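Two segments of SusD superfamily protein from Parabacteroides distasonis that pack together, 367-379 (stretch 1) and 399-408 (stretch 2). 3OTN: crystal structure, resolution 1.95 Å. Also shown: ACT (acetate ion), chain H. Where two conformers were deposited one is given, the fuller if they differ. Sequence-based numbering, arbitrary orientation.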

# COMPACT_ATOMS: atom_id res chain seq x y z
N TYR A 367 -2.48 -14.63 5.83
CA TYR A 367 -2.93 -15.98 6.17
C TYR A 367 -2.68 -16.31 7.64
O TYR A 367 -3.63 -16.74 8.33
CB TYR A 367 -2.33 -17.10 5.30
CG TYR A 367 -2.83 -18.48 5.76
CD1 TYR A 367 -4.07 -18.97 5.38
CD2 TYR A 367 -2.06 -19.26 6.63
CE1 TYR A 367 -4.54 -20.21 5.86
CE2 TYR A 367 -2.51 -20.50 7.09
CZ TYR A 367 -3.76 -20.96 6.69
OH TYR A 367 -4.20 -22.16 7.15
N ALA A 368 -1.44 -16.15 8.11
CA ALA A 368 -1.09 -16.43 9.53
C ALA A 368 -2.00 -15.65 10.49
O ALA A 368 -2.47 -16.20 11.48
CB ALA A 368 0.38 -16.12 9.84
N GLU A 369 -2.24 -14.37 10.18
CA GLU A 369 -3.07 -13.53 11.05
C GLU A 369 -4.51 -13.98 11.08
O GLU A 369 -5.07 -14.18 12.15
CB GLU A 369 -2.95 -12.04 10.67
CG GLU A 369 -3.76 -11.14 11.63
CD GLU A 369 -3.48 -9.64 11.49
OE1 GLU A 369 -2.66 -9.25 10.66
OE2 GLU A 369 -4.08 -8.85 12.26
N ALA A 370 -5.11 -14.16 9.92
CA ALA A 370 -6.49 -14.63 9.83
C ALA A 370 -6.68 -16.01 10.48
O ALA A 370 -7.69 -16.25 11.18
CB ALA A 370 -6.95 -14.69 8.35
N GLN A 371 -5.73 -16.91 10.21
CA GLN A 371 -5.81 -18.30 10.68
C GLN A 371 -5.77 -18.35 12.21
O GLN A 371 -6.62 -19.01 12.83
CB GLN A 371 -4.68 -19.17 10.08
CG GLN A 371 -4.78 -20.64 10.42
CD GLN A 371 -4.06 -21.00 11.72
OE1 GLN A 371 -2.91 -20.62 11.91
NE2 GLN A 371 -4.72 -21.74 12.60
N VAL A 372 -4.82 -17.64 12.81
CA VAL A 372 -4.73 -17.65 14.26
C VAL A 372 -5.96 -16.99 14.92
O VAL A 372 -6.40 -17.42 15.98
CB VAL A 372 -3.41 -17.06 14.82
CG1 VAL A 372 -3.37 -15.54 14.69
CG2 VAL A 372 -3.26 -17.47 16.28
N ASN A 373 -6.50 -15.96 14.29
CA ASN A 373 -7.69 -15.29 14.79
C ASN A 373 -8.94 -16.16 14.65
O ASN A 373 -9.75 -16.22 15.55
CB ASN A 373 -7.88 -13.92 14.07
CG ASN A 373 -7.15 -12.77 14.76
OD1 ASN A 373 -7.49 -12.40 15.87
ND2 ASN A 373 -6.19 -12.16 14.07
N ALA A 374 -9.10 -16.83 13.51
CA ALA A 374 -10.24 -17.76 13.33
C ALA A 374 -10.13 -18.94 14.29
O ALA A 374 -11.04 -19.19 15.08
CB ALA A 374 -10.33 -18.25 11.90
N ASP A 375 -9.01 -19.65 14.22
CA ASP A 375 -8.84 -20.91 14.95
C ASP A 375 -8.40 -20.77 16.41
O ASP A 375 -8.42 -21.75 17.15
CB ASP A 375 -7.85 -21.84 14.21
CG ASP A 375 -8.31 -22.21 12.81
OD1 ASP A 375 -9.53 -22.20 12.55
OD2 ASP A 375 -7.44 -22.51 11.95
N GLY A 376 -7.95 -19.59 16.82
CA GLY A 376 -7.47 -19.38 18.19
C GLY A 376 -6.11 -20.00 18.49
O GLY A 376 -5.65 -19.92 19.62
N THR A 377 -5.46 -20.61 17.50
CA THR A 377 -4.20 -21.31 17.72
C THR A 377 -3.52 -21.48 16.33
O THR A 377 -4.21 -21.73 15.34
CB THR A 377 -4.41 -22.67 18.50
OG1 THR A 377 -3.15 -23.24 18.89
CG2 THR A 377 -5.25 -23.70 17.68
N PRO A 378 -2.19 -21.30 16.26
CA PRO A 378 -1.57 -21.38 14.95
C PRO A 378 -1.49 -22.82 14.45
O PRO A 378 -1.21 -23.72 15.23
CB PRO A 378 -0.17 -20.78 15.19
CG PRO A 378 0.11 -21.12 16.59
CD PRO A 378 -1.19 -21.01 17.30
N ASN A 379 -1.76 -23.03 13.16
CA ASN A 379 -1.51 -24.33 12.52
C ASN A 379 -0.09 -24.35 11.91
O ASN A 379 0.65 -23.33 11.94
CB ASN A 379 -2.62 -24.66 11.50
CG ASN A 379 -2.62 -23.75 10.25
OD1 ASN A 379 -1.66 -23.05 9.93
ND2 ASN A 379 -3.72 -23.80 9.52
N LYS A 399 9.90 -19.60 18.86
CA LYS A 399 9.40 -20.48 19.94
C LYS A 399 7.98 -20.05 20.41
O LYS A 399 7.85 -19.02 21.11
CB LYS A 399 10.37 -20.41 21.13
CG LYS A 399 10.78 -18.96 21.55
N GLN A 400 6.94 -20.82 20.07
CA GLN A 400 5.57 -20.42 20.43
C GLN A 400 5.31 -20.69 21.91
O GLN A 400 5.85 -21.63 22.51
CB GLN A 400 4.49 -21.08 19.55
CG GLN A 400 3.07 -20.42 19.63
CD GLN A 400 2.02 -21.25 20.39
OE1 GLN A 400 2.29 -22.37 20.82
NE2 GLN A 400 0.80 -20.71 20.53
N THR A 401 4.49 -19.82 22.50
CA THR A 401 4.03 -19.98 23.87
C THR A 401 2.49 -19.96 23.92
O THR A 401 1.88 -20.81 24.61
CB THR A 401 4.69 -18.92 24.80
OG1 THR A 401 4.62 -17.62 24.20
CG2 THR A 401 6.16 -19.30 25.05
N ASN A 402 1.86 -19.04 23.19
CA ASN A 402 0.40 -18.98 23.10
C ASN A 402 -0.10 -18.29 21.81
O ASN A 402 0.69 -17.77 21.01
CB ASN A 402 -0.18 -18.40 24.40
CG ASN A 402 0.41 -17.04 24.77
OD1 ASN A 402 0.02 -16.02 24.20
ND2 ASN A 402 1.32 -17.01 25.77
N ALA A 403 -1.41 -18.35 21.58
CA ALA A 403 -1.99 -17.75 20.40
C ALA A 403 -1.76 -16.23 20.35
O ALA A 403 -1.53 -15.68 19.27
CB ALA A 403 -3.46 -18.04 20.33
N SER A 404 -1.83 -15.57 21.50
CA SER A 404 -1.67 -14.12 21.59
C SER A 404 -0.22 -13.72 21.25
O SER A 404 0.01 -12.80 20.48
CB SER A 404 -2.07 -13.65 22.99
OG SER A 404 -1.87 -12.27 23.15
N ALA A 405 0.75 -14.44 21.83
CA ALA A 405 2.16 -14.21 21.51
C ALA A 405 2.43 -14.47 20.02
O ALA A 405 3.22 -13.75 19.41
CB ALA A 405 3.10 -15.07 22.36
N PHE A 406 1.80 -15.51 19.46
CA PHE A 406 1.94 -15.79 18.02
C PHE A 406 1.34 -14.68 17.15
O PHE A 406 1.96 -14.28 16.17
CB PHE A 406 1.36 -17.14 17.62
CG PHE A 406 1.72 -17.53 16.22
CD1 PHE A 406 2.89 -18.21 15.95
CD2 PHE A 406 0.87 -17.23 15.16
CE1 PHE A 406 3.22 -18.57 14.66
CE2 PHE A 406 1.21 -17.55 13.87
CZ PHE A 406 2.38 -18.22 13.62
N LEU A 407 0.15 -14.19 17.49
CA LEU A 407 -0.42 -13.07 16.76
C LEU A 407 0.50 -11.84 16.79
O LEU A 407 0.68 -11.15 15.78
CB LEU A 407 -1.80 -12.74 17.29
CG LEU A 407 -2.61 -11.63 16.63
CD1 LEU A 407 -2.66 -11.79 15.12
CD2 LEU A 407 -4.00 -11.58 17.24
N GLU A 408 1.10 -11.56 17.95
CA GLU A 408 1.97 -10.40 18.05
C GLU A 408 3.27 -10.58 17.25
O GLU A 408 3.83 -9.60 16.73
CB GLU A 408 2.22 -10.04 19.52
CG GLU A 408 0.94 -9.56 20.19
CD GLU A 408 1.11 -8.98 21.58
OE1 GLU A 408 2.26 -8.83 22.04
OE2 GLU A 408 0.07 -8.65 22.19
C ACT H . -3.65 -9.53 21.32
O ACT H . -2.43 -9.68 21.56
OXT ACT H . -4.30 -10.60 21.31
CH3 ACT H . -4.31 -8.20 21.09

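No hydrogen bond crosses between these stretches; the packing is mostly apolar, and the side-chain hydrogen bonds described here lie within each stretch. The helices 367-375 and 403-408 run nearly antiparallel, at 161°, with axes 10.0 Å apart at closest approach. The contact buries 422 Å² in all, with the largest covered areas on Leu407 (77 Å²), Phe406 (72 Å²) and Pro378 (66 Å²); Phe406 and Val372 are buried.

The aromatic contact centres on Phe406, whose CA-to-CB bond points toward stretch 1. Pro378 lies over one face of the ring, its CB 3.7 Å from the Phe406 ring centroid and 9° off the normal, a CH-pi contact. Ala368 meets the ring edge, CB to Phe406 CE2 at 4.4 Å.

Aliphatic packing continues around Val372, which uses both methyls: CG1 lies 3.8 Å from Leu407 CD1, while CG2 lies 4.1 Å from Ala403 CB and 4.3 Å from Phe406 CD2. Leu407 leaves its backbone sideways, but its end comes nearer, and CD1 also touches Glu369 CG at 3.7 Å. Here the acid contributes its aliphatic stem, while its carboxylate oxygens are hydrogen-bonded elsewhere in the structure. Asn373 ND2 lies 3.7 Å from Leu407 CD1 while donating to Glu369 O at 3.0 Å.

Where the first helix ends, backbone meets methyl. Gly376 has positive phi, which favours glycine, and its O sits just 3.0 Å from Ala403 CB. With Thr377 CA only 5.0 Å from Ala403 CA, the small alanine suits this close approach.

Gln371 ties the turn to its helix: NE2 donates to Thr377 O (2.8 Å) and Asp375 OD2 (2.9 Å), and OE1 accepts from Asn379 N (2.9 Å). These bonds brace the segment carrying Pro378. Asn402 OD1 caps the second helix, accepting from Ala405 N at 2.9 Å. The rule: apolar side chains make most of the contact; polar atoms touch it without hydrogen bonding across.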